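Long-range contacts in cellulase CEL9M (Clostridium cellulolyticum, PDB 1IA6), which probably cuts internal beta-1,4-glucosidic linkages in cellulose and related beta-glucans, as a catalytic module of glycoside hydrolase family 9: residues 69-74 against 159-164; 305-310 against 391-396; 140-145 against 199-204; 9-14 against 88-93. All coordinates share one frame; numbering follows the deposited sequence.

Contact 1: 69-74 against 159-164; sequences YSAAIL and SAALTL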
loop_
_atom_site.group_PDB
_atom_site.type_symbol
_atom_site.label_atom_id
_atom_site.label_comp_id
_atom_site.label_asym_id
_atom_site.label_seq_id
_atom_site.Cartn_x
_atom_site.Cartn_y
_atom_site.Cartn_z
ATOM N N TYR A 69 -2.274 5.457 0.015
ATOM C CA TYR A 69 -1.048 4.949 0.631
ATOM C C TYR A 69 -0.437 3.857 -0.245
ATOM O O TYR A 69 0.757 3.876 -0.548
ATOM C CB TYR A 69 -1.368 4.358 2.012
ATOM C CG TYR A 69 -0.274 3.475 2.578
ATOM C CD1 TYR A 69 0.821 4.028 3.235
ATOM C CD2 TYR A 69 -0.329 2.086 2.440
ATOM C CE1 TYR A 69 1.839 3.222 3.745
ATOM C CE2 TYR A 69 0.685 1.267 2.946
ATOM C CZ TYR A 69 1.765 1.844 3.595
ATOM O OH TYR A 69 2.777 1.052 4.088
ATOM N N SER A 70 -1.265 2.900 -0.647
ATOM C CA SER A 70 -0.794 1.792 -1.472
ATOM C C SER A 70 -0.189 2.273 -2.785
ATOM O O SER A 70 0.882 1.815 -3.182
ATOM C CB SER A 70 -1.939 0.815 -1.736
ATOM O OG SER A 70 -2.339 0.197 -0.520
ATOM N N ALA A 71 -0.869 3.198 -3.452
ATOM C CA ALA A 71 -0.369 3.737 -4.713
ATOM C C ALA A 71 0.956 4.461 -4.498
ATOM O O ALA A 71 1.855 4.389 -5.335
ATOM C CB ALA A 71 -1.393 4.693 -5.323
ATOM N N ALA A 72 1.076 5.165 -3.376
ATOM C CA ALA A 72 2.301 5.898 -3.076
ATOM C C ALA A 72 3.475 4.980 -2.770
ATOM O O ALA A 72 4.595 5.231 -3.216
ATOM C CB ALA A 72 2.072 6.856 -1.902
ATOM N N ILE A 73 3.229 3.920 -2.006
ATOM C CA ILE A 73 4.298 2.991 -1.646
ATOM C C ILE A 73 4.766 2.182 -2.851
ATOM O O ILE A 73 5.957 1.895 -2.986
ATOM C CB ILE A 73 3.854 2.033 -0.516
ATOM C CG1 ILE A 73 3.503 2.842 0.734
ATOM C CG2 ILE A 73 4.945 1.002 -0.228
ATOM C CD1 ILE A 73 4.511 3.912 1.104
ATOM N N LEU A 74 3.836 1.806 -3.720
ATOM C CA LEU A 74 4.205 1.067 -4.926
ATOM C C LEU A 74 5.041 1.984 -5.815
ATOM O O LEU A 74 6.041 1.561 -6.392
ATOM C CB LEU A 74 2.959 0.612 -5.687
ATOM C CG LEU A 74 2.178 -0.558 -5.087
ATOM C CD1 LEU A 74 0.861 -0.719 -5.835
ATOM C CD2 LEU A 74 3.016 -1.840 -5.175
ATOM N N SER A 159 -1.673 12.749 -3.438
ATOM C CA SER A 159 -0.769 13.694 -4.085
ATOM C C SER A 159 0.593 13.032 -4.302
ATOM O O SER A 159 1.172 13.115 -5.388
ATOM C CB SER A 159 -0.607 14.947 -3.217
ATOM O OG SER A 159 0.341 15.847 -3.770
ATOM N N ALA A 160 1.103 12.369 -3.266
ATOM C CA ALA A 160 2.402 11.709 -3.360
ATOM C C ALA A 160 2.380 10.627 -4.429
ATOM O O ALA A 160 3.333 10.481 -5.188
ATOM C CB ALA A 160 2.791 11.107 -2.007
ATOM N N ALA A 161 1.293 9.867 -4.486
ATOM C CA ALA A 161 1.170 8.806 -5.479
ATOM C C ALA A 161 1.203 9.394 -6.888
ATOM O O ALA A 161 1.797 8.812 -7.797
ATOM C CB ALA A 161 -0.136 8.035 -5.267
ATOM N N LEU A 162 0.558 10.546 -7.063
ATOM C CA LEU A 162 0.504 11.210 -8.364
ATOM C C LEU A 162 1.846 11.831 -8.748
ATOM O O LEU A 162 2.232 11.806 -9.918
ATOM C CB LEU A 162 -0.595 12.277 -8.367
ATOM C CG LEU A 162 -2.026 11.727 -8.392
ATOM C CD1 LEU A 162 -3.020 12.848 -8.113
ATOM C CD2 LEU A 162 -2.301 11.073 -9.746
ATOM N N THR A 163 2.554 12.384 -7.770
ATOM C CA THR A 163 3.862 12.977 -8.042
ATOM C C THR A 163 4.839 11.866 -8.407
ATOM O O THR A 163 5.663 12.018 -9.308
ATOM C CB THR A 163 4.404 13.731 -6.819
ATOM O OG1 THR A 163 3.497 14.782 -6.473
ATOM C CG2 THR A 163 5.783 14.336 -7.125
ATOM N N LEU A 164 4.750 10.744 -7.703
ATOM C CA LEU A 164 5.635 9.625 -8.003
ATOM C C LEU A 164 5.337 9.096 -9.401
ATOM O O LEU A 164 6.244 8.660 -10.109
ATOM C CB LEU A 164 5.484 8.527 -6.948
ATOM C CG LEU A 164 6.346 8.803 -5.713
ATOM C CD1 LEU A 164 5.847 8.018 -4.502
ATOM C CD2 LEU A 164 7.787 8.452 -6.043
HETATM O O HOH W 1 2.582 6.160 -7.610
#
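A72 and A161 meet where two helices run side by side, with their CA atoms only 3.9 Å apart. The CB of A161 points toward segment 69-74 and fits between two neighbours there: it lies 3.6 Å from A71 CB and equally near the backbone N of A72. A72 answers from beside the line of approach, its CB lying over the backbone between A160 and A161, 4.0 Å from A161 N. Methyl groups are about as much side chain as this spacing admits, which is why alanine suits these four positions: the axes of the two segments approach to 7.8 Å, at a crossing angle of 32° with the N-to-C directions roughly alike.

One turn further on, L164 is the larger side chain that closes the contact. Chi1 (-84°) sets its CG beside the backbone N, and chi2 (160°) then places CD1, 3.3 Å from A72 O. A water gives one hydrogen to A71 O and the other to A161 O, the latter at 2.8 Å, and so bridges two acceptors that could not pair directly. A160 and L164 also touch W215 and W219 of helix 210-224, while S70 and L74 of the other segment face helix 413-429. Close, alanine-lined packing of buried helices in this way belongs to the alpha-helical barrel of the family 9 catalytic module.

Contact 2: 305-310 against 391-396; sequences GVLRYA and GGPDQN. With SO4 (sulfate ion), chain E.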
loop_
_atom_site.group_PDB
_atom_site.type_symbol
_atom_site.label_atom_id
_atom_site.label_comp_id
_atom_site.label_asym_id
_atom_site.label_seq_id
_atom_site.Cartn_x
_atom_site.Cartn_y
_atom_site.Cartn_z
ATOM N N GLY A 305 -2.363 -8.040 10.868
ATOM C CA GLY A 305 -1.511 -7.744 9.728
ATOM C C GLY A 305 -0.066 -7.685 10.180
ATOM O O GLY A 305 0.669 -6.762 9.832
ATOM N N VAL A 306 0.354 -8.684 10.954
ATOM C CA VAL A 306 1.713 -8.698 11.474
ATOM C C VAL A 306 2.806 -8.725 10.405
ATOM O O VAL A 306 3.817 -8.036 10.542
ATOM C CB VAL A 306 1.921 -9.868 12.475
ATOM C CG1 VAL A 306 1.797 -11.198 11.772
ATOM C CG2 VAL A 306 3.276 -9.735 13.148
ATOM N N LEU A 307 2.612 -9.500 9.340
ATOM C CA LEU A 307 3.621 -9.572 8.276
ATOM C C LEU A 307 3.674 -8.264 7.492
ATOM O O LEU A 307 4.725 -7.874 6.982
ATOM C CB LEU A 307 3.326 -10.740 7.333
ATOM C CG LEU A 307 3.376 -12.115 8.014
ATOM C CD1 LEU A 307 3.071 -13.201 6.994
ATOM C CD2 LEU A 307 4.754 -12.336 8.631
ATOM N N ARG A 308 2.532 -7.595 7.398
ATOM C CA ARG A 308 2.445 -6.316 6.709
ATOM C C ARG A 308 3.409 -5.330 7.380
ATOM O O ARG A 308 4.128 -4.594 6.703
ATOM C CB ARG A 308 0.988 -5.815 6.756
ATOM C CG ARG A 308 0.758 -4.323 6.536
ATOM C CD ARG A 308 0.806 -3.571 7.855
ATOM N NE ARG A 308 -0.161 -4.077 8.833
ATOM C CZ ARG A 308 -1.456 -3.766 8.866
ATOM N NH1 ARG A 308 -1.984 -2.941 7.969
ATOM N NH2 ARG A 308 -2.227 -4.265 9.824
ATOM N N TYR A 309 3.442 -5.334 8.711
ATOM C CA TYR A 309 4.332 -4.437 9.441
ATOM C C TYR A 309 5.803 -4.800 9.269
ATOM O O TYR A 309 6.641 -3.920 9.079
ATOM C CB TYR A 309 3.984 -4.430 10.934
ATOM C CG TYR A 309 2.653 -3.787 11.248
ATOM C CD1 TYR A 309 2.356 -2.503 10.790
ATOM C CD2 TYR A 309 1.691 -4.454 12.009
ATOM C CE1 TYR A 309 1.138 -1.897 11.080
ATOM C CE2 TYR A 309 0.465 -3.853 12.307
ATOM C CZ TYR A 309 0.199 -2.575 11.836
ATOM O OH TYR A 309 -1.004 -1.964 12.116
ATOM N N ALA A 310 6.120 -6.092 9.341
ATOM C CA ALA A 310 7.506 -6.534 9.195
ATOM C C ALA A 310 8.064 -6.181 7.815
ATOM O O ALA A 310 9.215 -5.742 7.691
ATOM C CB ALA A 310 7.609 -8.041 9.440
ATOM N N GLY A 391 -2.336 -12.224 6.617
ATOM C CA GLY A 391 -2.093 -11.581 7.898
ATOM C C GLY A 391 -0.837 -12.087 8.582
ATOM O O GLY A 391 0.036 -11.302 8.956
ATOM N N GLY A 392 -0.737 -13.403 8.748
ATOM C CA GLY A 392 0.440 -13.962 9.387
ATOM C C GLY A 392 0.143 -14.777 10.634
ATOM O O GLY A 392 -1.014 -14.939 11.011
ATOM N N PRO A 393 1.185 -15.296 11.303
ATOM C CA PRO A 393 1.088 -16.113 12.519
ATOM C C PRO A 393 1.001 -15.320 13.817
ATOM O O PRO A 393 1.099 -14.092 13.814
ATOM C CB PRO A 393 2.365 -16.933 12.460
ATOM C CG PRO A 393 3.355 -15.901 11.976
ATOM C CD PRO A 393 2.589 -15.192 10.857
ATOM N N ASP A 394 0.814 -16.030 14.929
ATOM C CA ASP A 394 0.765 -15.376 16.228
ATOM C C ASP A 394 2.205 -15.247 16.713
ATOM O O ASP A 394 3.137 -15.622 15.995
ATOM C CB ASP A 394 -0.088 -16.163 17.242
ATOM C CG ASP A 394 0.417 -17.582 17.489
ATOM O OD1 ASP A 394 1.609 -17.870 17.261
ATOM O OD2 ASP A 394 -0.396 -18.417 17.945
ATOM N N GLN A 395 2.398 -14.722 17.917
ATOM C CA GLN A 395 3.747 -14.537 18.429
ATOM C C GLN A 395 4.472 -15.838 18.759
ATOM O O GLN A 395 5.618 -15.820 19.207
ATOM C CB GLN A 395 3.729 -13.597 19.642
ATOM C CG GLN A 395 2.912 -14.059 20.827
ATOM C CD GLN A 395 2.812 -12.977 21.893
ATOM O OE1 GLN A 395 1.959 -12.090 21.821
ATOM N NE2 GLN A 395 3.703 -13.033 22.874
ATOM N N ASN A 396 3.805 -16.961 18.509
ATOM C CA ASN A 396 4.381 -18.280 18.751
ATOM C C ASN A 396 4.688 -18.945 17.406
ATOM O O ASN A 396 4.989 -20.136 17.343
ATOM C CB ASN A 396 3.392 -19.144 19.541
ATOM C CG ASN A 396 3.080 -18.569 20.912
ATOM O OD1 ASN A 396 1.980 -18.752 21.439
ATOM N ND2 ASN A 396 4.049 -17.882 21.502
HETATM S S SO4 E . -5.653 -2.619 9.682
HETATM O O1 SO4 E . -6.851 -3.370 9.245
HETATM O O2 SO4 E . -4.887 -2.195 8.495
HETATM O O3 SO4 E . -4.821 -3.491 10.536
HETATM O O4 SO4 E . -6.078 -1.434 10.459
HETATM O O HOH W 2 0.115 -9.031 6.963
#
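V306 and L307 touch the loop 391-396 from a helical turn that also carries two flat groups, one over the other: R308 NE lies 3.2 Å above the centre of the Y309 ring, and Y309 OH lies on one face of the R308 guanidinium, toward its rim. At the guanidinium edge, in its plane, sits a sulfate ion, probably from the crystallisation liquor; R308 NH1 and NH2 each donate to a different oxygen, NH2 to SO4 O3 at 2.8 Å. R308 NE turns back to G305 O, and NH1 forms a salt bridge with D414.

Across the contact G391 O is gripped twice. L307 N donates to it at 3.2 Å, almost straight (175°), and a water donates to it while accepting from R308 N. First-turn N-H groups have no carbonyl of their own helix to bond, so the loop supplies one. G392 CA lies 3.6 Å from L307 CD1 and close to V306 CG1; this tight fit and its phi of 122° suit glycine. P393 CD then touches V306 CG1 and L307 CD2. The arrangement is a helix N-terminus met by a loop carbonyl, with G391 about 5 Å from the side chain of E410, a predicted active-site residue of this family 9 barrel.

Contact 3: 140-145 against 199-204; sequences PSLYKA and NGQSFY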
loop_
_atom_site.group_PDB
_atom_site.type_symbol
_atom_site.label_atom_id
_atom_site.label_comp_id
_atom_site.label_asym_id
_atom_site.label_seq_id
_atom_site.Cartn_x
_atom_site.Cartn_y
_atom_site.Cartn_z
ATOM N N PRO A 140 -22.845 4.108 -2.722
ATOM C CA PRO A 140 -22.801 5.553 -2.508
ATOM C C PRO A 140 -21.394 6.131 -2.588
ATOM O O PRO A 140 -20.425 5.493 -2.172
ATOM C CB PRO A 140 -23.382 5.702 -1.109
ATOM C CG PRO A 140 -22.836 4.483 -0.412
ATOM C CD PRO A 140 -23.051 3.391 -1.449
ATOM N N SER A 141 -21.285 7.326 -3.155
ATOM C CA SER A 141 -20.009 8.026 -3.218
ATOM C C SER A 141 -20.099 8.731 -1.869
ATOM O O SER A 141 -20.443 9.910 -1.774
ATOM C CB SER A 141 -20.014 9.018 -4.379
ATOM O OG SER A 141 -20.260 8.336 -5.599
ATOM N N LEU A 142 -19.804 7.963 -0.826
ATOM C CA LEU A 142 -19.926 8.400 0.559
ATOM C C LEU A 142 -19.189 9.641 1.051
ATOM O O LEU A 142 -19.788 10.480 1.728
ATOM C CB LEU A 142 -19.599 7.222 1.481
ATOM C CG LEU A 142 -20.200 7.286 2.886
ATOM C CD1 LEU A 142 -21.722 7.398 2.783
ATOM C CD2 LEU A 142 -19.812 6.046 3.670
ATOM N N TYR A 143 -17.905 9.761 0.735
ATOM C CA TYR A 143 -17.128 10.905 1.200
ATOM C C TYR A 143 -16.372 11.642 0.100
ATOM O O TYR A 143 -15.948 11.056 -0.899
ATOM C CB TYR A 143 -16.110 10.468 2.258
ATOM C CG TYR A 143 -16.681 9.760 3.465
ATOM C CD1 TYR A 143 -17.575 10.402 4.321
ATOM C CD2 TYR A 143 -16.302 8.451 3.770
ATOM C CE1 TYR A 143 -18.073 9.762 5.453
ATOM C CE2 TYR A 143 -16.795 7.800 4.901
ATOM C CZ TYR A 143 -17.680 8.463 5.736
ATOM O OH TYR A 143 -18.169 7.830 6.857
ATOM N N LYS A 144 -16.199 12.940 0.309
ATOM C CA LYS A 144 -15.469 13.777 -0.626
ATOM C C LYS A 144 -14.828 14.906 0.164
ATOM O O LYS A 144 -15.344 15.322 1.201
ATOM C CB LYS A 144 -16.406 14.364 -1.685
ATOM C CG LYS A 144 -17.374 15.406 -1.161
ATOM C CD LYS A 144 -18.146 16.055 -2.300
ATOM C CE LYS A 144 -19.145 17.069 -1.778
ATOM N NZ LYS A 144 -19.938 17.655 -2.889
ATOM N N ALA A 145 -13.692 15.383 -0.322
ATOM C CA ALA A 145 -12.993 16.477 0.318
ATOM C C ALA A 145 -13.236 17.725 -0.517
ATOM O O ALA A 145 -13.279 17.662 -1.744
ATOM C CB ALA A 145 -11.506 16.175 0.391
ATOM N N ASN A 199 -12.297 10.915 6.406
ATOM C CA ASN A 199 -13.185 9.915 6.992
ATOM C C ASN A 199 -12.959 8.523 6.407
ATOM O O ASN A 199 -12.780 8.369 5.200
ATOM C CB ASN A 199 -14.648 10.312 6.765
ATOM C CG ASN A 199 -15.002 11.649 7.397
ATOM O OD1 ASN A 199 -14.913 11.815 8.612
ATOM N ND2 ASN A 199 -15.408 12.608 6.568
ATOM N N GLY A 200 -12.980 7.514 7.270
ATOM C CA GLY A 200 -12.802 6.143 6.825
ATOM C C GLY A 200 -13.723 5.221 7.601
ATOM O O GLY A 200 -13.472 4.017 7.714
ATOM N N GLN A 201 -14.807 5.790 8.121
ATOM C CA GLN A 201 -15.766 5.042 8.922
ATOM C C GLN A 201 -14.998 4.418 10.085
ATOM O O GLN A 201 -13.982 4.962 10.511
ATOM C CB GLN A 201 -16.456 3.967 8.074
ATOM C CG GLN A 201 -17.256 4.543 6.902
ATOM C CD GLN A 201 -18.176 3.520 6.252
ATOM O OE1 GLN A 201 -17.776 2.785 5.347
ATOM N NE2 GLN A 201 -19.416 3.459 6.727
ATOM N N SER A 202 -15.462 3.289 10.606
ATOM C CA SER A 202 -14.759 2.662 11.721
ATOM C C SER A 202 -13.681 1.708 11.217
ATOM O O SER A 202 -12.935 1.123 12.004
ATOM C CB SER A 202 -15.748 1.900 12.608
ATOM O OG SER A 202 -16.362 0.843 11.891
ATOM N N PHE A 203 -13.593 1.572 9.900
ATOM C CA PHE A 203 -12.637 0.664 9.278
ATOM C C PHE A 203 -11.240 1.248 9.182
ATOM O O PHE A 203 -10.250 0.559 9.433
ATOM C CB PHE A 203 -13.152 0.272 7.894
ATOM C CG PHE A 203 -14.524 -0.331 7.928
ATOM C CD1 PHE A 203 -14.718 -1.615 8.426
ATOM C CD2 PHE A 203 -15.631 0.407 7.528
ATOM C CE1 PHE A 203 -15.997 -2.152 8.532
ATOM C CE2 PHE A 203 -16.914 -0.124 7.631
ATOM C CZ PHE A 203 -17.095 -1.405 8.135
ATOM N N TYR A 204 -11.161 2.517 8.811
ATOM C CA TYR A 204 -9.875 3.186 8.705
ATOM C C TYR A 204 -9.914 4.501 9.461
ATOM O O TYR A 204 -10.075 5.570 8.876
ATOM C CB TYR A 204 -9.518 3.405 7.234
ATOM C CG TYR A 204 -9.074 2.126 6.557
ATOM C CD1 TYR A 204 -7.777 1.642 6.727
ATOM C CD2 TYR A 204 -9.967 1.368 5.798
ATOM C CE1 TYR A 204 -7.377 0.433 6.162
ATOM C CE2 TYR A 204 -9.578 0.157 5.226
ATOM C CZ TYR A 204 -8.282 -0.304 5.414
ATOM O OH TYR A 204 -7.887 -1.498 4.858
HETATM O O HOH W 3 -15.488 8.274 8.989
#
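N199 sets its CB squarely on the ring of Y143, 3.5 Å from the centroid and 5° off the ring normal, a CH-pi contact over the face. The N199 amide extends past the CD1-CE1 side, its plane 39° from that of the ring. L142 lies against the opposite face, with its CG over the centre, so the tyrosine is held flat between a neighbour in its own segment and one from the loop. A broad ring is well suited to filling this slot, and the phenol end remains available to meet Q201: Q201 CG lies near the ring plane at the edge, 3.4 Å from Y143 OH. L142 CD2 closes the group against the Q201 amide, 4.0 Å from its CD.

A second shell positions these pieces. The amide of Q201 is tied by its NE2 to E121 and by its OE1 to G122 N and Q118 NE2; a long chain ending in both a donor and an acceptor can serve all three. N199 N bonds Y117 OH. A water adds a looser link, accepting from Q201 N at 2.7 Å but reaching Y143 OH only weakly.

Y117 and Q118 belong to strand 115-119, the central strand of a three-stranded antiparallel sheet, and strand 143-145 is its outer neighbour, with Y143 paired to Y117. The contact thus packs the edge of that sheet on the surface loop joining helices 174-193 and 210-224.

Contact 4: 9-14 against 88-93; sequences ALKDSI and TGNTTK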
loop_
_atom_site.group_PDB
_atom_site.type_symbol
_atom_site.label_atom_id
_atom_site.label_comp_id
_atom_site.label_asym_id
_atom_site.label_seq_id
_atom_site.Cartn_x
_atom_site.Cartn_y
_atom_site.Cartn_z
ATOM N N ALA A 9 8.904 -14.147 -6.438
ATOM C CA ALA A 9 8.052 -13.589 -5.392
ATOM C C ALA A 9 7.641 -12.172 -5.789
ATOM O O ALA A 9 6.493 -11.775 -5.601
ATOM C CB ALA A 9 8.790 -13.571 -4.059
ATOM N N LEU A 10 8.585 -11.409 -6.336
ATOM C CA LEU A 10 8.292 -10.044 -6.758
ATOM C C LEU A 10 7.196 -10.044 -7.819
ATOM O O LEU A 10 6.213 -9.311 -7.701
ATOM C CB LEU A 10 9.546 -9.367 -7.319
ATOM C CG LEU A 10 9.327 -7.951 -7.862
ATOM C CD1 LEU A 10 8.798 -7.043 -6.749
ATOM C CD2 LEU A 10 10.635 -7.407 -8.416
ATOM N N LYS A 11 7.366 -10.867 -8.849
ATOM C CA LYS A 11 6.378 -10.962 -9.919
ATOM C C LYS A 11 5.003 -11.282 -9.347
ATOM O O LYS A 11 4.008 -10.657 -9.714
ATOM C CB LYS A 11 6.759 -12.054 -10.920
ATOM C CG LYS A 11 5.750 -12.189 -12.062
ATOM C CD LYS A 11 6.035 -13.385 -12.965
ATOM C CE LYS A 11 5.743 -14.702 -12.263
ATOM N NZ LYS A 11 5.910 -15.873 -13.178
ATOM N N ASP A 12 4.950 -12.264 -8.451
ATOM C CA ASP A 12 3.683 -12.650 -7.844
ATOM C C ASP A 12 3.054 -11.524 -7.028
ATOM O O ASP A 12 1.856 -11.300 -7.121
ATOM C CB ASP A 12 3.855 -13.864 -6.926
ATOM C CG ASP A 12 4.175 -15.140 -7.677
ATOM O OD1 ASP A 12 3.893 -15.225 -8.891
ATOM O OD2 ASP A 12 4.699 -16.074 -7.037
ATOM N N SER A 13 3.862 -10.824 -6.233
ATOM C CA SER A 13 3.353 -9.746 -5.382
ATOM C C SER A 13 2.729 -8.604 -6.183
ATOM O O SER A 13 1.832 -7.910 -5.699
ATOM C CB SER A 13 4.467 -9.213 -4.469
ATOM O OG SER A 13 5.486 -8.561 -5.205
ATOM N N ILE A 14 3.203 -8.413 -7.409
ATOM C CA ILE A 14 2.667 -7.367 -8.276
ATOM C C ILE A 14 1.377 -7.869 -8.923
ATOM O O ILE A 14 0.403 -7.130 -9.049
ATOM C CB ILE A 14 3.668 -7.002 -9.384
ATOM C CG1 ILE A 14 4.930 -6.402 -8.760
ATOM C CG2 ILE A 14 3.024 -6.033 -10.375
ATOM C CD1 ILE A 14 6.096 -6.290 -9.729
ATOM N N THR A 88 14.096 -8.015 -13.830
ATOM C CA THR A 88 13.204 -9.164 -13.716
ATOM C C THR A 88 12.031 -9.110 -14.686
ATOM O O THR A 88 11.161 -9.979 -14.660
ATOM C CB THR A 88 12.646 -9.301 -12.281
ATOM O OG1 THR A 88 11.986 -8.086 -11.904
ATOM C CG2 THR A 88 13.769 -9.588 -11.300
ATOM N N GLY A 89 12.006 -8.088 -15.537
ATOM C CA GLY A 89 10.932 -7.957 -16.506
ATOM C C GLY A 89 9.568 -7.661 -15.901
ATOM O O GLY A 89 8.540 -8.073 -16.447
ATOM N N ASN A 90 9.549 -6.943 -14.783
ATOM C CA ASN A 90 8.290 -6.607 -14.126
ATOM C C ASN A 90 7.881 -5.143 -14.238
ATOM O O ASN A 90 6.803 -4.761 -13.781
ATOM C CB ASN A 90 8.353 -6.998 -12.649
ATOM C CG ASN A 90 8.236 -8.490 -12.443
ATOM O OD1 ASN A 90 7.245 -9.102 -12.845
ATOM N ND2 ASN A 90 9.246 -9.089 -11.820
ATOM N N THR A 91 8.722 -4.325 -14.855
ATOM C CA THR A 91 8.416 -2.905 -14.981
ATOM C C THR A 91 7.115 -2.596 -15.713
ATOM O O THR A 91 6.339 -1.749 -15.273
ATOM C CB THR A 91 9.560 -2.162 -15.678
ATOM O OG1 THR A 91 10.770 -2.372 -14.943
ATOM C CG2 THR A 91 9.269 -0.669 -15.735
ATOM N N THR A 92 6.880 -3.274 -16.830
ATOM C CA THR A 92 5.671 -3.042 -17.612
ATOM C C THR A 92 4.398 -3.315 -16.820
ATOM O O THR A 92 3.476 -2.499 -16.820
ATOM C CB THR A 92 5.660 -3.911 -18.880
ATOM O OG1 THR A 92 6.790 -3.575 -19.693
ATOM C CG2 THR A 92 4.379 -3.680 -19.672
ATOM N N LYS A 93 4.347 -4.461 -16.150
ATOM C CA LYS A 93 3.176 -4.828 -15.363
ATOM C C LYS A 93 3.013 -3.857 -14.195
ATOM O O LYS A 93 1.907 -3.414 -13.897
ATOM C CB LYS A 93 3.323 -6.262 -14.838
ATOM C CG LYS A 93 2.095 -6.800 -14.105
ATOM C CD LYS A 93 0.889 -6.901 -15.030
ATOM C CE LYS A 93 -0.307 -7.495 -14.300
ATOM N NZ LYS A 93 -1.505 -7.642 -15.175
HETATM O O HOH W 4 4.306 -9.069 -12.292
#
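L10 begins the contact with two different approaches. It slides past the N90 side chain in the opposite direction, chi1 (177°) carrying its CG out to 4.1 Å from N90 ND2, and it crosses T88 at about a right angle, where L10 CD2 comes 3.8 Å from T88 OG1. The leucine supplies an apolar flank to an otherwise polar turn. K11 comes next with its aliphatic part: CG lies 3.5 Å from N90 OD1, and the two side chains cross at about a right angle, while the ammonium end leads away from the partner segment, as fits an exposed lysine. Its carbonyl is used too, since one water donates to K11 O and to N90 OD1, each at 3.0 Å.

I14 carries the larger apolar share. Its CD1 lies 3.8 Å from N90 CB, and its CG2 lies 3.9 Å from K93 CG, the chains of I14 and K93 passing in opposite directions. Asparagine suits the middle of this interface: beyond the OD1 bond to water, its ND2 donates to T88 OG1 at 2.9 Å, steadying the amide. T88 OG1 is itself bonded to S84 O, and K93 NZ reaches a salt bridge with D18.

G89, with its positive phi, closes helix 82-87 in a Schellman motif. The turn from there into helix 91-107 rests against helix 6-15, and A9, L10 and S13 of helix 6-15 also touch helix 413-429.

How the contacts relate
Contact 1 is the innermost, its centre about 9 Å from the centre of the chain, against 16 to 18 Å for the others. It joins two helices through small methyl groups and one leucine. Contact 2 is also buried, but there a loop carbonyl and glycines meet a helix start, beside a predicted active-site residue. Contact 3 lies at the surface and relies on an aromatic face, while contact 4 is partly buried and mixes apolar with amide chemistry. Contacts 1, 2 and 4 each have a water bridging their segments; contact 2 alone adds a direct hydrogen bond. Helix 413-429 touches segments of contacts 1 and 4, and its D414 also serves R308 of contact 2.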